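N-terminal acetyltransferase-like protein (PDB 5NNP) probably serves as the TPR-repeat auxiliary subunit of an N-terminal acetyltransferase complex, an all-helical scaffold that holds partner proteins. Local coordinates at residues A[11-16]-A[30-35]; A[220-225]-A[246-251]; A[679-684]-A[710-715]. All coordinates share one frame; numbering follows the deposited sequence.

Contact 1: A[11-16]-A[30-35]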
# COMPACT_ATOMS: atom_id res chain seq x y z
N ALA A 11 37.86 -35.95 6.17
CA ALA A 11 36.53 -36.19 5.61
C ALA A 11 35.47 -36.05 6.69
O ALA A 11 34.46 -35.37 6.51
CB ALA A 11 36.47 -37.56 4.96
N ASN A 12 35.71 -36.70 7.83
CA ASN A 12 34.82 -36.59 8.98
C ASN A 12 34.96 -35.24 9.68
O ASN A 12 34.03 -34.76 10.32
CB ASN A 12 35.08 -37.73 9.97
CG ASN A 12 34.76 -39.10 9.38
OD1 ASN A 12 33.60 -39.52 9.37
ND2 ASN A 12 35.78 -39.79 8.90
N LEU A 13 36.14 -34.64 9.56
CA LEU A 13 36.40 -33.33 10.16
C LEU A 13 35.62 -32.23 9.40
O LEU A 13 35.15 -31.25 10.00
CB LEU A 13 37.91 -33.05 10.16
CG LEU A 13 38.49 -31.99 11.11
CD1 LEU A 13 37.99 -30.61 10.76
CD2 LEU A 13 38.18 -32.32 12.56
N PHE A 14 35.49 -32.40 8.09
CA PHE A 14 34.68 -31.50 7.28
C PHE A 14 33.23 -31.50 7.75
O PHE A 14 32.57 -30.46 7.76
CB PHE A 14 34.77 -31.89 5.80
CG PHE A 14 34.02 -30.97 4.87
CD1 PHE A 14 34.55 -29.74 4.51
CD2 PHE A 14 32.78 -31.33 4.36
CE1 PHE A 14 33.86 -28.90 3.67
CE2 PHE A 14 32.08 -30.49 3.52
CZ PHE A 14 32.63 -29.27 3.17
N ARG A 15 32.73 -32.67 8.13
CA ARG A 15 31.38 -32.82 8.65
C ARG A 15 31.19 -32.09 9.98
O ARG A 15 30.10 -31.57 10.27
CB ARG A 15 31.01 -34.30 8.82
CG ARG A 15 30.72 -35.03 7.52
CD ARG A 15 30.28 -36.47 7.76
NE ARG A 15 30.15 -37.23 6.52
CZ ARG A 15 31.06 -38.09 6.07
NH1 ARG A 15 32.17 -38.31 6.75
NH2 ARG A 15 30.85 -38.73 4.92
N THR A 16 32.24 -32.05 10.79
CA THR A 16 32.15 -31.41 12.10
C THR A 16 32.27 -29.89 11.95
O THR A 16 32.03 -29.15 12.90
CB THR A 16 33.23 -31.94 13.09
OG1 THR A 16 34.54 -31.59 12.63
CG2 THR A 16 33.14 -33.46 13.22
N LEU A 30 35.63 -23.12 13.03
CA LEU A 30 36.84 -22.51 12.48
C LEU A 30 38.10 -23.29 12.86
O LEU A 30 38.86 -23.69 11.98
CB LEU A 30 36.96 -21.07 12.97
CG LEU A 30 35.95 -20.10 12.37
CD1 LEU A 30 35.93 -18.79 13.14
CD2 LEU A 30 36.25 -19.87 10.89
N LYS A 31 38.31 -23.49 14.16
CA LYS A 31 39.48 -24.23 14.65
C LYS A 31 39.58 -25.59 13.98
O LYS A 31 40.67 -26.11 13.74
CB LYS A 31 39.42 -24.41 16.17
CG LYS A 31 39.38 -23.12 16.98
CD LYS A 31 39.10 -23.40 18.45
CE LYS A 31 38.75 -22.13 19.22
NZ LYS A 31 38.16 -22.44 20.56
N ALA A 32 38.42 -26.16 13.66
CA ALA A 32 38.34 -27.45 12.98
C ALA A 32 38.75 -27.31 11.52
O ALA A 32 39.60 -28.06 11.03
CB ALA A 32 36.94 -28.02 13.08
N ALA A 33 38.15 -26.35 10.82
CA ALA A 33 38.45 -26.11 9.41
C ALA A 33 39.91 -25.73 9.20
O ALA A 33 40.53 -26.13 8.22
CB ALA A 33 37.54 -25.02 8.85
N GLU A 34 40.47 -24.96 10.13
CA GLU A 34 41.86 -24.54 10.03
C GLU A 34 42.81 -25.73 10.07
O GLU A 34 43.93 -25.65 9.56
CB GLU A 34 42.22 -23.56 11.14
CG GLU A 34 43.02 -22.37 10.64
CD GLU A 34 42.27 -21.58 9.58
OE1 GLU A 34 41.02 -21.67 9.54
OE2 GLU A 34 42.93 -20.86 8.79
N GLN A 35 42.38 -26.83 10.67
CA GLN A 35 43.20 -28.03 10.72
C GLN A 35 43.23 -28.77 9.38
O GLN A 35 44.18 -29.48 9.07
CB GLN A 35 42.73 -28.98 11.82
CG GLN A 35 43.76 -30.03 12.18
CD GLN A 35 43.28 -31.01 13.23
OE1 GLN A 35 42.11 -30.98 13.62
NE2 GLN A 35 44.18 -31.87 13.70
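L13 and A32 meet inside the antiparallel helix hairpin that opens the tetratricopeptide-repeat (TPR) region, where helix 9-22 turns back into helix 26-37. The segment axes approach to 9.0 Å with 154° between their N-to-C directions, and the CA atoms of L13 and A32 lie nearest across the pair, 6.8 Å apart. L13 and A32 carry most of the contact. The leucine CG stands anti to the backbone N (chi1 -160°), and from there CD1 of L13 reaches the facing helix, 3.6 Å from A32 CB. A leucine methyl set against an alanine is consistent with the close approach of the two helices, as in the helix hairpins of TPR arrays. The other leucine branch faces the more exposed end of the contact, with L13 CD2 4.3 Å from Q35 OE1. T16, one turn further along helix 9-22, sits alongside: its OG1 is 4.3 Å from A32 CB, and the hydroxyl donates a 2.7 Å hydrogen bond to L13 O, tilted 24° from the carbonyl plane. The polar end of T16 is thus tied to its own helix and adds only van der Waals contact to the facing one. V17 of helix 9-22 extends the packing onto A32 and A33, while F14 points away from this pairing and packs on D45, T46 and M49 of helix 44-55.

Contact 2: A[220-225]-A[246-251]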
# COMPACT_ATOMS: atom_id res chain seq x y z
N ASP A 220 -15.56 -18.13 -0.92
CA ASP A 220 -15.42 -16.69 -1.04
C ASP A 220 -16.69 -16.13 -1.68
O ASP A 220 -16.74 -15.93 -2.90
CB ASP A 220 -14.17 -16.35 -1.86
CG ASP A 220 -13.84 -14.87 -1.84
OD1 ASP A 220 -14.70 -14.07 -1.42
OD2 ASP A 220 -12.72 -14.50 -2.26
N ARG A 221 -17.70 -15.86 -0.87
CA ARG A 221 -19.03 -15.53 -1.37
C ARG A 221 -19.09 -14.19 -2.13
O ARG A 221 -19.73 -14.08 -3.17
CB ARG A 221 -20.04 -15.51 -0.22
CG ARG A 221 -20.39 -16.90 0.35
CD ARG A 221 -20.80 -17.91 -0.71
NE ARG A 221 -21.91 -17.48 -1.56
CZ ARG A 221 -22.15 -17.96 -2.79
NH1 ARG A 221 -21.35 -18.90 -3.30
NH2 ARG A 221 -23.18 -17.50 -3.50
N LEU A 222 -18.40 -13.18 -1.60
CA LEU A 222 -18.36 -11.87 -2.25
C LEU A 222 -17.74 -11.92 -3.65
O LEU A 222 -18.17 -11.22 -4.57
CB LEU A 222 -17.58 -10.88 -1.37
CG LEU A 222 -17.38 -9.49 -1.97
CD1 LEU A 222 -18.70 -8.74 -2.04
CD2 LEU A 222 -16.33 -8.69 -1.20
N ALA A 223 -16.71 -12.74 -3.80
CA ALA A 223 -16.04 -12.87 -5.08
C ALA A 223 -17.00 -13.44 -6.13
O ALA A 223 -17.09 -12.92 -7.24
CB ALA A 223 -14.82 -13.74 -4.95
N VAL A 224 -17.70 -14.52 -5.77
CA VAL A 224 -18.66 -15.13 -6.68
C VAL A 224 -19.72 -14.09 -7.05
O VAL A 224 -20.11 -13.97 -8.20
CB VAL A 224 -19.32 -16.39 -6.08
CG1 VAL A 224 -20.52 -16.83 -6.92
CG2 VAL A 224 -18.33 -17.52 -5.97
N MET A 225 -20.16 -13.33 -6.07
CA MET A 225 -21.24 -12.39 -6.31
C MET A 225 -20.80 -11.22 -7.17
O MET A 225 -21.57 -10.74 -8.00
CB MET A 225 -21.80 -11.88 -4.98
CG MET A 225 -22.57 -12.94 -4.23
SD MET A 225 -23.23 -12.31 -2.68
CE MET A 225 -23.79 -13.88 -1.97
N ARG A 246 -28.55 -6.13 -6.91
CA ARG A 246 -29.43 -6.11 -5.75
C ARG A 246 -28.91 -7.04 -4.66
O ARG A 246 -28.92 -6.68 -3.48
CB ARG A 246 -30.86 -6.48 -6.14
CG ARG A 246 -31.59 -5.38 -6.85
CD ARG A 246 -33.06 -5.66 -6.97
NE ARG A 246 -33.81 -4.41 -7.03
CZ ARG A 246 -34.19 -3.82 -8.16
NH1 ARG A 246 -33.91 -4.38 -9.33
NH2 ARG A 246 -34.85 -2.67 -8.11
N ALA A 247 -28.46 -8.22 -5.05
CA ALA A 247 -27.85 -9.17 -4.11
C ALA A 247 -26.66 -8.56 -3.36
O ALA A 247 -26.52 -8.73 -2.15
CB ALA A 247 -27.43 -10.43 -4.83
N LEU A 248 -25.82 -7.84 -4.10
CA LEU A 248 -24.64 -7.22 -3.51
C LEU A 248 -25.04 -6.06 -2.60
O LEU A 248 -24.40 -5.83 -1.56
CB LEU A 248 -23.68 -6.73 -4.60
CG LEU A 248 -22.88 -7.84 -5.30
CD1 LEU A 248 -22.38 -7.38 -6.67
CD2 LEU A 248 -21.71 -8.31 -4.43
N LEU A 249 -26.10 -5.35 -2.97
CA LEU A 249 -26.54 -4.19 -2.18
C LEU A 249 -27.06 -4.66 -0.84
O LEU A 249 -26.77 -4.05 0.20
CB LEU A 249 -27.62 -3.39 -2.90
CG LEU A 249 -27.16 -2.36 -3.93
CD1 LEU A 249 -28.35 -1.85 -4.71
CD2 LEU A 249 -26.42 -1.22 -3.25
N ASP A 250 -27.83 -5.75 -0.87
CA ASP A 250 -28.35 -6.34 0.34
C ASP A 250 -27.22 -6.81 1.26
O ASP A 250 -27.37 -6.82 2.47
CB ASP A 250 -29.29 -7.50 -0.00
CG ASP A 250 -30.64 -7.04 -0.51
OD1 ASP A 250 -31.23 -6.14 0.12
OD2 ASP A 250 -31.12 -7.56 -1.54
N ARG A 251 -26.08 -7.18 0.67
CA ARG A 251 -24.91 -7.62 1.42
C ARG A 251 -24.14 -6.44 2.01
O ARG A 251 -23.57 -6.52 3.10
CB ARG A 251 -23.99 -8.46 0.52
CG ARG A 251 -22.73 -9.07 1.19
CD ARG A 251 -21.77 -9.63 0.13
NE ARG A 251 -20.62 -10.35 0.70
CZ ARG A 251 -20.70 -11.56 1.25
NH1 ARG A 251 -21.87 -12.18 1.34
NH2 ARG A 251 -19.61 -12.15 1.74
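M225 and L248 bring the two backbones nearest, with CA atoms 6.8 Å apart, where helix 221-234 and helix 238-251 run antiparallel, their segment axes at 150° and 10.7 Å. L248 pushes its CD2 methyl toward M225 CB (3.6 Å) and reaches L222 CD1 at 3.9 Å. R251 adds its aliphatic chain and its guanidinium. With CG anti to the backbone N (chi1 -177°), its chain stays extended to NE and crosses the M225 side chain at about a right angle, CD lying 4.1 Å from M225 SD. Beyond that crossing the guanidinium lies across the first turn of helix 221-234, one face turned to the backbone: L222 N is 3.6 Å above its plane, offset toward the rim, and R221 C lies over the same face. The L222 side chain crosses R251 obliquely, its CB and CD1 both 3.7 Å from R251 NE. In this assembly NH2 forms a salt bridge to an acidic side chain of another protein chain, and an alanine in place of R251 would probably leave that acid without its mate and uncover L222 and M225. At the start of helix 221-234, D220 is the N-cap, its OD1 accepting a weak bond from A223 N while OD2 pairs with R538. Such a packed antiparallel hairpin is characteristic of the TPR-like solenoids to which the auxiliary-subunit family belongs.

Contact 3: A[679-684]-A[710-715]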
# COMPACT_ATOMS: atom_id res chain seq x y z
N GLY A 679 13.97 16.46 -12.77
CA GLY A 679 14.87 15.69 -13.60
C GLY A 679 15.65 16.57 -14.56
O GLY A 679 16.87 16.42 -14.73
N PHE A 680 14.95 17.50 -15.20
CA PHE A 680 15.61 18.40 -16.14
C PHE A 680 16.76 19.15 -15.48
O PHE A 680 17.88 19.18 -15.99
CB PHE A 680 14.61 19.38 -16.73
CG PHE A 680 15.22 20.32 -17.73
CD1 PHE A 680 15.85 21.48 -17.31
CD2 PHE A 680 15.18 20.03 -19.08
CE1 PHE A 680 16.43 22.34 -18.22
CE2 PHE A 680 15.75 20.89 -19.99
CZ PHE A 680 16.37 22.04 -19.56
N GLU A 681 16.48 19.75 -14.32
CA GLU A 681 17.49 20.47 -13.56
C GLU A 681 18.72 19.61 -13.22
O GLU A 681 19.85 20.09 -13.29
CB GLU A 681 16.88 21.02 -12.27
CG GLU A 681 15.69 21.92 -12.51
CD GLU A 681 16.04 23.15 -13.31
OE1 GLU A 681 17.24 23.50 -13.36
OE2 GLU A 681 15.12 23.75 -13.89
N VAL A 682 18.50 18.34 -12.87
CA VAL A 682 19.59 17.41 -12.56
C VAL A 682 20.45 17.06 -13.78
O VAL A 682 21.68 17.05 -13.68
CB VAL A 682 19.06 16.08 -11.98
CG1 VAL A 682 20.17 15.02 -11.96
CG2 VAL A 682 18.48 16.30 -10.59
N TYR A 683 19.81 16.80 -14.92
CA TYR A 683 20.55 16.38 -16.12
C TYR A 683 21.33 17.48 -16.85
O TYR A 683 22.40 17.20 -17.40
CB TYR A 683 19.59 15.71 -17.10
CG TYR A 683 19.14 14.34 -16.65
CD1 TYR A 683 20.06 13.41 -16.18
CD2 TYR A 683 17.81 13.98 -16.68
CE1 TYR A 683 19.65 12.16 -15.76
CE2 TYR A 683 17.39 12.74 -16.27
CZ TYR A 683 18.32 11.83 -15.81
OH TYR A 683 17.91 10.59 -15.40
N ILE A 684 20.83 18.71 -16.88
CA ILE A 684 21.62 19.77 -17.52
C ILE A 684 22.92 19.97 -16.75
O ILE A 684 23.98 20.20 -17.34
CB ILE A 684 20.89 21.12 -17.62
CG1 ILE A 684 20.14 21.42 -16.32
CG2 ILE A 684 19.93 21.12 -18.79
CD1 ILE A 684 19.21 22.58 -16.44
N LEU A 710 8.58 26.17 -19.83
CA LEU A 710 8.88 27.22 -20.81
C LEU A 710 10.26 27.80 -20.55
O LEU A 710 11.04 28.04 -21.48
CB LEU A 710 7.82 28.31 -20.75
CG LEU A 710 6.44 27.88 -21.24
CD1 LEU A 710 5.44 29.02 -21.12
CD2 LEU A 710 6.54 27.36 -22.68
N GLU A 711 10.55 28.01 -19.27
CA GLU A 711 11.84 28.50 -18.82
C GLU A 711 12.97 27.52 -19.15
O GLU A 711 13.99 27.90 -19.73
CB GLU A 711 11.79 28.78 -17.32
CG GLU A 711 12.94 29.59 -16.80
CD GLU A 711 12.91 29.71 -15.29
OE1 GLU A 711 12.93 28.65 -14.61
OE2 GLU A 711 12.86 30.86 -14.79
N GLN A 712 12.78 26.26 -18.77
CA GLN A 712 13.76 25.22 -19.05
C GLN A 712 13.93 24.99 -20.55
O GLN A 712 15.03 24.71 -21.01
CB GLN A 712 13.36 23.91 -18.35
CG GLN A 712 13.42 23.98 -16.82
CD GLN A 712 12.81 22.76 -16.15
OE1 GLN A 712 11.95 22.09 -16.73
NE2 GLN A 712 13.23 22.47 -14.92
N ALA A 713 12.85 25.13 -21.32
CA ALA A 713 12.92 25.01 -22.77
C ALA A 713 13.85 26.07 -23.35
O ALA A 713 14.71 25.79 -24.19
CB ALA A 713 11.53 25.13 -23.39
N ALA A 714 13.68 27.30 -22.89
CA ALA A 714 14.52 28.40 -23.33
C ALA A 714 15.95 28.26 -22.81
O ALA A 714 16.91 28.62 -23.50
CB ALA A 714 13.92 29.73 -22.89
N LYS A 715 16.10 27.75 -21.59
CA LYS A 715 17.42 27.61 -20.99
C LYS A 715 18.23 26.53 -21.71
O LYS A 715 19.45 26.64 -21.86
CB LYS A 715 17.30 27.28 -19.49
CG LYS A 715 18.60 27.36 -18.69
CD LYS A 715 18.33 27.40 -17.18
CE LYS A 715 17.53 26.18 -16.71
NZ LYS A 715 17.15 26.20 -15.25
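F680 and Q712 form the tight half of a contact between next-but-one helices of the C-terminal helical array, 673-685 and 707-723. The segments run nearly parallel, 19° apart, as alternate helices do in TPR-like superhelices, with helix 689-702 intervening in the chain. At 11.4 Å the axes are well separated, and large side chains fill the gap. Q712 CB sits over one face of the F680 ring, 3.7 Å from its centroid and displaced toward the rim, a CH-pi contact. The two side chains slide past each other in opposite directions, so that the glutamine amide comes to lie beside CB, CG and CD1 of F680. L696 and L716 pack on the same phenylalanine. Q712 NE2, buried here, has two acceptors: I677 O and E681 OE2. The second bond is nearly straight, 172° at the hydrogen, though its refined length is doubtful.

The looser side is that of the partly exposed I684 and K715. The K715 chain bends at chi3 (58°), which places CE 4.0 Å from I684 CD1 and at the edge of the F680 ring; the lysine and isoleucine side chains cross at about a right angle. The buried E681 joins the two halves, its carboxylate also forming a salt bridge with K715 whose hydrogen bonds to both oxygens are weak. R685 also pairs with E681 OE1, so two positive groups probably share the charge of this glutamate, with K708 a distant third. K715 NZ stands 3.3 Å from E681 OE1 and 3.5 Å from E681 OE2.

Overall arrangement
The three contacts follow one another in series along the chain, each closing before the next opens, and none touches another. Contact 1 lies near the N-terminus, with its centre about 48 Å from the centre of the chain; contacts 2 and 3 lie on opposite sides of that centre, their own centres about 53 Å apart. Contact 1 is about 64 Å from contact 2 and about 63 Å from contact 3, centre to centre. Contacts 1 and 2 join consecutive antiparallel helices, whereas contact 3 joins nearly parallel helices with one between them. Both pairings recur in helical-repeat folds; only contact 2 has a touching residue, R251, bonded to another chain, consistent with a scaffold role.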